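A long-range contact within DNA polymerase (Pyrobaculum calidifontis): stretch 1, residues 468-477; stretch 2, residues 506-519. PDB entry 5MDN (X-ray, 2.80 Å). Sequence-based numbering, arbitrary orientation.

Stretch 1 (468-477) FIPAVLKHLV
Stretch 2, residues 506-519: ALKVMANAMYGYLG

Stretch 1 is a single helix, with phi/psi near -63/-43 throughout, and stretch 2 runs against it nearly antiparallel: the axis of its first helix, 506-512, lies at 162° to that of 468-477 and approaches it to 9.8 Å. Ala506 to Ala511 are likewise helical, with phi -57 to -68 and psi -39 to -48. No hydrogen bond crosses between them; apolar packing, burying 398 Å² in all, joins the two.

Along stretch 2, the contact opens at Leu507, whose CA lies 6.3 Å from the CA of Leu476. Both leucines adopt the mt rotamer and point toward the opposing stretch, so that Leu507 CD2 meets Leu476 CD2 at 3.8 Å. Leucine's branched, wholly apolar end fills space between the helices without an unmet polar group, and Leu476 has the largest area covered by the other stretch, 85 Å². Lys508 points away, its extended chain (all chi t) keeping the amine clear of this apolar contact. Met510 (mmm) leads its thioether away, though its backbone C lies 4.4 Å from Leu476 CD1.

Ala511 marks the tightest register, its CA 6.1 Å from the CA of Leu473. Its short side chain suits this close approach: Leu476 CD1 comes to 4.0 Å from Ala511 CA and 4.1 Å from its CB, while Leu473 (mt) brings CD2 to 3.8 Å from Ala511 O and 4.3 Å from Ala511 CB. Ala511 O also accepts a hydrogen bond from Met514 N, 3.3 Å away.

At Asn512 and Ala513 psi flattens to about -15; from Met514 to Tyr517 psi lies between -36 and -47, and the axes are farther apart, 12.8 Å at closest approach. The CA of Met514 is 8.6 Å from the CA of Ile469, a gap that a long, flexible side chain can span. In its tpp conformation, Met514 places CG 3.8 Å from Ile469 CG2 and CE 3.8 Å from Leu473 CD2. One turn on, Leu518 (mt) sets CD1 4.1 Å from CG2 of Ile469 (mm), whose beta-branched methyl thus touches both residues.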

# COMPACT_ATOMS: atom_id res chain seq x y z
N PHE A 468 16.37 12.47 17.96
CA PHE A 468 15.55 11.26 17.93
C PHE A 468 15.57 10.60 16.56
O PHE A 468 15.88 9.41 16.43
CB PHE A 468 14.12 11.58 18.36
CG PHE A 468 13.18 10.42 18.23
CD1 PHE A 468 13.44 9.22 18.86
CD2 PHE A 468 12.02 10.53 17.47
CE1 PHE A 468 12.58 8.15 18.74
CE2 PHE A 468 11.15 9.47 17.35
CZ PHE A 468 11.43 8.28 17.99
N ILE A 469 15.23 11.37 15.51
CA ILE A 469 15.20 10.79 14.16
C ILE A 469 16.57 10.32 13.72
O ILE A 469 16.67 9.22 13.15
CB ILE A 469 14.55 11.78 13.18
CG1 ILE A 469 13.10 12.07 13.60
CG2 ILE A 469 14.59 11.24 11.76
CD1 ILE A 469 12.23 10.83 13.63
N PRO A 470 17.67 11.07 13.91
CA PRO A 470 18.98 10.50 13.57
C PRO A 470 19.29 9.22 14.32
O PRO A 470 19.80 8.27 13.72
CB PRO A 470 19.96 11.63 13.92
CG PRO A 470 19.16 12.87 13.77
CD PRO A 470 17.78 12.51 14.24
N ALA A 471 18.97 9.16 15.62
CA ALA A 471 19.25 7.96 16.40
C ALA A 471 18.53 6.74 15.82
O ALA A 471 19.07 5.63 15.83
CB ALA A 471 18.85 8.17 17.86
N VAL A 472 17.31 6.94 15.31
CA VAL A 472 16.55 5.83 14.73
C VAL A 472 17.19 5.37 13.42
O VAL A 472 17.37 4.17 13.19
CB VAL A 472 15.08 6.23 14.53
CG1 VAL A 472 14.33 5.15 13.77
CG2 VAL A 472 14.42 6.50 15.87
N LEU A 473 17.53 6.33 12.56
CA LEU A 473 18.17 5.99 11.29
C LEU A 473 19.51 5.30 11.53
O LEU A 473 19.85 4.34 10.84
CB LEU A 473 18.36 7.24 10.45
CG LEU A 473 17.07 7.94 10.05
CD1 LEU A 473 17.34 9.35 9.56
CD2 LEU A 473 16.33 7.13 9.00
N LYS A 474 20.30 5.81 12.48
CA LYS A 474 21.57 5.18 12.81
C LYS A 474 21.39 3.71 13.17
O LYS A 474 22.21 2.87 12.80
CB LYS A 474 22.25 5.93 13.96
CG LYS A 474 22.71 7.34 13.62
CD LYS A 474 23.56 7.97 14.69
CE LYS A 474 23.86 9.41 14.32
NZ LYS A 474 24.62 10.10 15.39
N HIS A 475 20.32 3.40 13.90
CA HIS A 475 20.05 2.01 14.27
C HIS A 475 19.61 1.19 13.07
O HIS A 475 20.02 0.03 12.92
CB HIS A 475 18.99 1.98 15.38
CG HIS A 475 18.82 0.64 16.01
ND1 HIS A 475 17.84 -0.25 15.61
CD2 HIS A 475 19.50 0.02 17.00
CE1 HIS A 475 17.92 -1.34 16.34
NE2 HIS A 475 18.92 -1.21 17.19
N LEU A 476 18.76 1.76 12.21
CA LEU A 476 18.34 1.06 11.00
C LEU A 476 19.53 0.79 10.08
O LEU A 476 19.64 -0.30 9.50
CB LEU A 476 17.28 1.87 10.26
CG LEU A 476 15.91 2.00 10.93
CD1 LEU A 476 14.99 2.91 10.12
CD2 LEU A 476 15.27 0.63 11.11
N VAL A 477 20.44 1.76 9.95
CA VAL A 477 21.63 1.56 9.14
C VAL A 477 22.50 0.45 9.72
O VAL A 477 23.01 -0.40 8.98
CB VAL A 477 22.41 2.88 9.01
CG1 VAL A 477 23.76 2.65 8.35
CG2 VAL A 477 21.61 3.90 8.21
N ALA A 506 13.94 -4.44 3.36
CA ALA A 506 12.88 -3.91 4.21
C ALA A 506 13.40 -2.82 5.14
O ALA A 506 12.72 -1.82 5.38
CB ALA A 506 12.25 -5.04 5.03
N LEU A 507 14.62 -3.00 5.66
CA LEU A 507 15.23 -1.95 6.47
C LEU A 507 15.52 -0.71 5.63
O LEU A 507 15.30 0.42 6.09
CB LEU A 507 16.51 -2.47 7.12
CG LEU A 507 16.30 -3.50 8.23
CD1 LEU A 507 17.52 -4.39 8.40
CD2 LEU A 507 15.95 -2.81 9.55
N LYS A 508 16.03 -0.90 4.41
CA LYS A 508 16.29 0.22 3.51
C LYS A 508 15.03 1.04 3.25
O LYS A 508 15.05 2.28 3.32
CB LYS A 508 16.83 -0.30 2.18
CG LYS A 508 17.05 0.79 1.14
CD LYS A 508 17.57 0.22 -0.16
CE LYS A 508 17.72 1.32 -1.21
NZ LYS A 508 18.18 0.79 -2.52
N VAL A 509 13.92 0.37 2.94
CA VAL A 509 12.70 1.07 2.55
C VAL A 509 12.17 1.92 3.71
O VAL A 509 11.73 3.05 3.51
CB VAL A 509 11.64 0.07 2.05
CG1 VAL A 509 10.34 0.79 1.73
CG2 VAL A 509 12.16 -0.67 0.83
N MET A 510 12.23 1.38 4.93
CA MET A 510 11.76 2.15 6.08
C MET A 510 12.68 3.33 6.37
O MET A 510 12.20 4.41 6.74
CB MET A 510 11.65 1.24 7.30
CG MET A 510 10.63 0.12 7.13
SD MET A 510 8.94 0.71 6.91
CE MET A 510 8.75 1.76 8.35
N ALA A 511 13.99 3.15 6.21
CA ALA A 511 14.93 4.26 6.38
C ALA A 511 14.69 5.34 5.34
O ALA A 511 14.63 6.53 5.67
CB ALA A 511 16.36 3.74 6.31
N ASN A 512 14.56 4.95 4.07
CA ASN A 512 14.36 5.92 3.00
C ASN A 512 12.96 6.53 3.01
O ASN A 512 12.75 7.57 2.37
CB ASN A 512 14.64 5.28 1.64
CG ASN A 512 16.07 4.80 1.51
OD1 ASN A 512 16.95 5.22 2.27
ND2 ASN A 512 16.32 3.94 0.54
N ALA A 513 12.01 5.91 3.70
CA ALA A 513 10.67 6.47 3.81
C ALA A 513 10.58 7.64 4.79
O ALA A 513 9.58 8.36 4.78
CB ALA A 513 9.67 5.39 4.22
N MET A 514 11.59 7.81 5.65
CA MET A 514 11.57 8.86 6.66
C MET A 514 11.33 10.23 6.05
O MET A 514 10.51 11.02 6.56
CB MET A 514 12.89 8.85 7.44
CG MET A 514 12.83 9.56 8.78
SD MET A 514 11.84 8.67 9.99
CE MET A 514 12.65 7.07 9.96
N TYR A 515 12.05 10.55 4.97
CA TYR A 515 11.97 11.89 4.38
C TYR A 515 10.55 12.24 3.95
O TYR A 515 10.08 13.36 4.18
CB TYR A 515 12.93 11.98 3.20
CG TYR A 515 12.77 13.22 2.35
CD1 TYR A 515 13.11 14.48 2.84
CD2 TYR A 515 12.29 13.13 1.05
CE1 TYR A 515 12.97 15.61 2.06
CE2 TYR A 515 12.14 14.26 0.26
CZ TYR A 515 12.48 15.49 0.77
OH TYR A 515 12.33 16.60 -0.02
N GLY A 516 9.85 11.29 3.32
CA GLY A 516 8.46 11.53 2.97
C GLY A 516 7.57 11.73 4.19
O GLY A 516 6.63 12.53 4.16
N TYR A 517 7.86 11.00 5.27
CA TYR A 517 7.04 11.09 6.47
C TYR A 517 7.18 12.45 7.14
O TYR A 517 6.18 13.06 7.56
CB TYR A 517 7.41 9.97 7.44
CG TYR A 517 6.87 10.17 8.84
CD1 TYR A 517 5.56 9.82 9.15
CD2 TYR A 517 7.66 10.70 9.85
CE1 TYR A 517 5.06 10.01 10.43
CE2 TYR A 517 7.17 10.89 11.12
CZ TYR A 517 5.87 10.54 11.41
OH TYR A 517 5.37 10.73 12.68
N LEU A 518 8.41 12.94 7.27
CA LEU A 518 8.65 14.17 8.02
C LEU A 518 8.13 15.41 7.32
O LEU A 518 8.09 16.48 7.93
CB LEU A 518 10.15 14.33 8.30
CG LEU A 518 10.77 13.21 9.14
CD1 LEU A 518 12.28 13.26 9.08
CD2 LEU A 518 10.28 13.29 10.58
N GLY A 519 7.72 15.31 6.05
CA GLY A 519 7.09 16.41 5.36
C GLY A 519 5.58 16.37 5.47
O GLY A 519 4.90 17.39 5.32